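Local coordinates for lipoprotein (Burkholderia cenocepacia, PDB 4QHQ), which binds methionine in the cleft between its two lobes and probably delivers it to an ABC transporter as a lipid-anchored nutrient-binding protein, at residues 94-97 with 98-102; 113-116 with 117-120. All coordinates share one frame; numbering follows the deposited sequence.

How the contacts relate
From the N terminus, contact 1 comes first: the 3-10 segment that ends at D95 runs through L96 and P97 into a tight turn at 97-100, which closes the loop after strand 84-86 and starts strand 101-105. Contact 2 follows within helix 108-120, the next element of the chain, and closes only successive helical turns. The two lie in series, neither nested nor crossed, with centres about 15 Å apart. L102 of contact 1 and L118 of contact 2 touch through their CD1 atoms at 3.9 Å, so strand and helix pack directly. Contact 1 lies far out on the lobe of the five-stranded sheet, its centre about 25 Å from the chain's, whereas contact 2 carries R113 to methionine.

Contact 1 of 2, residues 94-97 with 98-102; sequences KDLP and QGAKL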
loop_
_atom_site.group_PDB
_atom_site.type_symbol
_atom_site.label_atom_id
_atom_site.label_comp_id
_atom_site.label_asym_id
_atom_site.label_seq_id
_atom_site.Cartn_x
_atom_site.Cartn_y
_atom_site.Cartn_z
ATOM N N LYS A 94 4.848 23.201 -4.014
ATOM C CA LYS A 94 5.584 24.417 -4.335
ATOM C C LYS A 94 5.370 25.515 -3.288
ATOM O O LYS A 94 6.186 26.424 -3.157
ATOM C CB LYS A 94 5.183 24.934 -5.722
ATOM N N ASP A 95 4.260 25.424 -2.563
ATOM C CA ASP A 95 3.909 26.353 -1.497
ATOM C C ASP A 95 4.600 26.081 -0.159
ATOM O O ASP A 95 4.475 26.885 0.766
ATOM C CB ASP A 95 2.398 26.336 -1.267
ATOM C CG ASP A 95 1.629 26.874 -2.442
ATOM O OD1 ASP A 95 2.095 27.856 -3.052
ATOM O OD2 ASP A 95 0.556 26.320 -2.753
ATOM N N LEU A 96 5.313 24.965 -0.042
ATOM C CA LEU A 96 5.967 24.641 1.222
ATOM C C LEU A 96 6.944 25.718 1.640
ATOM O O LEU A 96 7.767 26.151 0.840
ATOM C CB LEU A 96 6.710 23.316 1.127
ATOM C CG LEU A 96 5.868 22.062 0.948
ATOM C CD1 LEU A 96 6.807 20.893 0.748
ATOM C CD2 LEU A 96 4.952 21.840 2.141
ATOM N N PRO A 97 6.859 26.150 2.903
ATOM C CA PRO A 97 7.791 27.154 3.416
ATOM C C PRO A 97 9.166 26.563 3.699
ATOM O O PRO A 97 9.356 25.342 3.675
ATOM C CB PRO A 97 7.134 27.609 4.719
ATOM C CG PRO A 97 6.352 26.426 5.165
ATOM C CD PRO A 97 5.857 25.755 3.909
ATOM N N GLN A 98 10.130 27.444 3.931
ATOM C CA GLN A 98 11.439 27.042 4.417
ATOM C C GLN A 98 11.251 26.298 5.718
ATOM O O GLN A 98 10.501 26.738 6.588
ATOM C CB GLN A 98 12.314 28.275 4.664
ATOM C CG GLN A 98 12.887 28.880 3.408
ATOM C CD GLN A 98 13.844 27.942 2.705
ATOM O OE1 GLN A 98 13.685 27.651 1.521
ATOM N NE2 GLN A 98 14.855 27.479 3.428
ATOM N N GLY A 99 11.908 25.149 5.836
ATOM C CA GLY A 99 11.883 24.395 7.071
ATOM C C GLY A 99 10.571 23.664 7.292
ATOM O O GLY A 99 10.275 23.256 8.413
ATOM N N ALA A 100 9.780 23.525 6.230
ATOM C CA ALA A 100 8.493 22.843 6.299
ATOM C C ALA A 100 8.650 21.437 6.850
ATOM O O ALA A 100 9.631 20.754 6.555
ATOM C CB ALA A 100 7.849 22.780 4.931
ATOM N N LYS A 101 7.670 21.014 7.640
ATOM C CA LYS A 101 7.653 19.672 8.210
ATOM C C LYS A 101 6.872 18.738 7.301
ATOM O O LYS A 101 5.720 19.018 6.974
ATOM C CB LYS A 101 6.961 19.693 9.570
ATOM C CG LYS A 101 7.794 20.244 10.715
ATOM C CD LYS A 101 7.051 20.090 12.044
ATOM C CE LYS A 101 6.597 18.648 12.275
ATOM N NZ LYS A 101 5.831 18.494 13.553
ATOM N N LEU A 102 7.496 17.638 6.892
ATOM C CA LEU A 102 6.803 16.595 6.144
ATOM C C LEU A 102 6.839 15.304 6.940
ATOM O O LEU A 102 7.675 15.130 7.828
ATOM C CB LEU A 102 7.462 16.353 4.785
ATOM C CG LEU A 102 7.594 17.525 3.818
ATOM C CD1 LEU A 102 7.964 17.036 2.424
ATOM C CD2 LEU A 102 6.313 18.323 3.783
#
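P97 and A100 face each other across a tight reversal of the chain, whose second residue is Q98. The CB of Q98 points away from 94-97, and the side chain lies on K147. G99 follows with a positive phi of 75°, the backbone shape needed at the third position of this turn. A100 then closes it: its N donates to P97 O at 3.2 Å, in a rather bent bond (140° at the hydrogen) that reaches the carbonyl from above its plane. The methyl of A100 points back at 94-97 and meets two residues, with CB 3.7 Å from P97 CD at the ring and 4.0 Å from L96 CB. L96 O accepts a hydrogen bond from K147 NZ, holding the incoming loop to a neighbouring one. K101 turns away, and its NZ is bonded to the carbonyl O of D165. The branched end of L102 approaches L96, whose CG stands opposite its carbonyl carbon (chi1 -67°): L102 CD2 meets both methyls of L96 from one side, 4.0 Å from CD1 and 4.1 Å from CD2, and the two buried chains are set at a slant to each other. P97 to A100 form a type II beta turn, with the L96, A100 and L102 side chains packed beside it; the turn feeds strand 101-105 into the five-stranded mixed sheet of one lobe of this periplasmic-binding-protein fold.

Contact 2 of 2, residues 113-116 with 117-120; sequences RALL and LLQT. With MET (methionine), chain B.
L117 N donates to R113 O at 3.0 Å, the first of four successive i to i+4 bonds; L118 N to A114 O, Q119 N to L115 O and T120 N to L116 O continue the ladder. The last, at 2.7 Å, is the shortest of the four. L116 O also receives a proton from a water at 2.7 Å, and that water accepts from Q119 NE2 at 2.9 Å, bridging one turn to the next. L116 and Q119 run side by side in the same direction, CD2 of the leucine 3.8 Å from NE2, while Q119 OE1 is taken by L126 N. This is the C-terminal part of helix 108-120, which packs on the mixed sheet of its lobe: A114 and L118 rest on V170, and A114 also on V104. At the start of 113-120, R113 reaches out fully extended, CG opposite the backbone N (chi1 178°), into the methionine pocket. Its NH1 donates to the ligand OXT at 2.8 Å (139° at the hydrogen), and the carboxylate carbon lies at the edge of the guanidinium, in its plane. NH2 forms a salt bridge with E191 OE1, so the guanidinium is held at both the ligand and this glutamate, which would partly balance its charge.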
loop_
_atom_site.group_PDB
_atom_site.type_symbol
_atom_site.label_atom_id
_atom_site.label_comp_id
_atom_site.label_asym_id
_atom_site.label_seq_id
_atom_site.Cartn_x
_atom_site.Cartn_y
_atom_site.Cartn_z
ATOM N N ARG A 113 9.381 4.577 -1.467
ATOM C CA ARG A 113 8.353 5.006 -2.391
ATOM C C ARG A 113 7.990 6.480 -2.203
ATOM O O ARG A 113 7.883 7.246 -3.174
ATOM C CB ARG A 113 7.120 4.148 -2.159
ATOM C CG ARG A 113 5.927 4.492 -3.026
ATOM C CD ARG A 113 4.781 3.598 -2.622
ATOM N NE ARG A 113 3.667 3.678 -3.553
ATOM C CZ ARG A 113 2.528 3.022 -3.394
ATOM N NH1 ARG A 113 2.355 2.263 -2.312
ATOM N NH2 ARG A 113 1.567 3.124 -4.302
ATOM N N ALA A 114 7.778 6.873 -0.951
ATOM C CA ALA A 114 7.445 8.266 -0.628
ATOM C C ALA A 114 8.553 9.233 -1.020
ATOM O O ALA A 114 8.280 10.302 -1.553
ATOM C CB ALA A 114 7.142 8.397 0.852
ATOM N N LEU A 115 9.799 8.861 -0.741
ATOM C CA LEU A 115 10.923 9.737 -1.034
ATOM C C LEU A 115 11.118 9.871 -2.542
ATOM O O LEU A 115 11.498 10.938 -3.034
ATOM C CB LEU A 115 12.192 9.221 -0.353
ATOM C CG LEU A 115 12.150 9.325 1.173
ATOM C CD1 LEU A 115 13.434 8.803 1.786
ATOM C CD2 LEU A 115 11.908 10.767 1.594
ATOM N N LEU A 116 10.845 8.792 -3.274
ATOM C CA LEU A 116 10.913 8.844 -4.733
ATOM C C LEU A 116 9.851 9.786 -5.295
ATOM O O LEU A 116 10.125 10.548 -6.225
ATOM C CB LEU A 116 10.748 7.455 -5.344
ATOM C CG LEU A 116 11.907 6.483 -5.149
ATOM C CD1 LEU A 116 11.551 5.117 -5.715
ATOM C CD2 LEU A 116 13.157 7.022 -5.807
ATOM N N LEU A 117 8.645 9.743 -4.737
ATOM C CA LEU A 117 7.593 10.651 -5.180
ATOM C C LEU A 117 8.006 12.092 -4.920
ATOM O O LEU A 117 7.861 12.957 -5.794
ATOM C CB LEU A 117 6.272 10.360 -4.482
ATOM C CG LEU A 117 5.125 11.298 -4.862
ATOM C CD1 LEU A 117 4.827 11.251 -6.356
ATOM C CD2 LEU A 117 3.884 10.990 -4.064
ATOM N N LEU A 118 8.537 12.360 -3.730
ATOM C CA LEU A 118 9.011 13.714 -3.417
ATOM C C LEU A 118 10.135 14.140 -4.356
ATOM O O LEU A 118 10.225 15.312 -4.733
ATOM C CB LEU A 118 9.459 13.816 -1.955
ATOM C CG LEU A 118 8.375 13.689 -0.887
ATOM C CD1 LEU A 118 8.972 13.795 0.504
ATOM C CD2 LEU A 118 7.269 14.726 -1.087
ATOM N N GLN A 119 10.971 13.184 -4.751
ATOM C CA GLN A 119 12.041 13.461 -5.704
ATOM C C GLN A 119 11.452 13.768 -7.073
ATOM O O GLN A 119 11.859 14.730 -7.723
ATOM C CB GLN A 119 13.006 12.276 -5.800
ATOM C CG GLN A 119 14.112 12.482 -6.831
ATOM C CD GLN A 119 15.193 11.422 -6.762
ATOM O OE1 GLN A 119 16.342 11.717 -6.438
ATOM N NE2 GLN A 119 14.832 10.178 -7.076
ATOM N N THR A 120 10.490 12.953 -7.501
ATOM C CA THR A 120 9.789 13.168 -8.766
ATOM C C THR A 120 9.187 14.574 -8.813
ATOM O O THR A 120 9.240 15.258 -9.847
ATOM C CB THR A 120 8.678 12.114 -8.984
ATOM O OG1 THR A 120 9.271 10.824 -9.171
ATOM C CG2 THR A 120 7.844 12.454 -10.217
HETATM N N MET B . -2.355 -0.854 -0.143
HETATM C CA MET B . -1.042 -0.270 0.138
HETATM C C MET B . -0.553 0.548 -1.036
HETATM O O MET B . -0.731 0.124 -2.172
HETATM C CB MET B . -0.047 -1.389 0.466
HETATM C CG MET B . 1.364 -0.888 0.827
HETATM S SD MET B . 2.512 -2.246 1.144
HETATM C CE MET B . 1.841 -2.936 2.660
HETATM O OXT MET B . -0.001 1.649 -0.867
HETATM O O HOH W 1 12.069 9.927 -8.047
#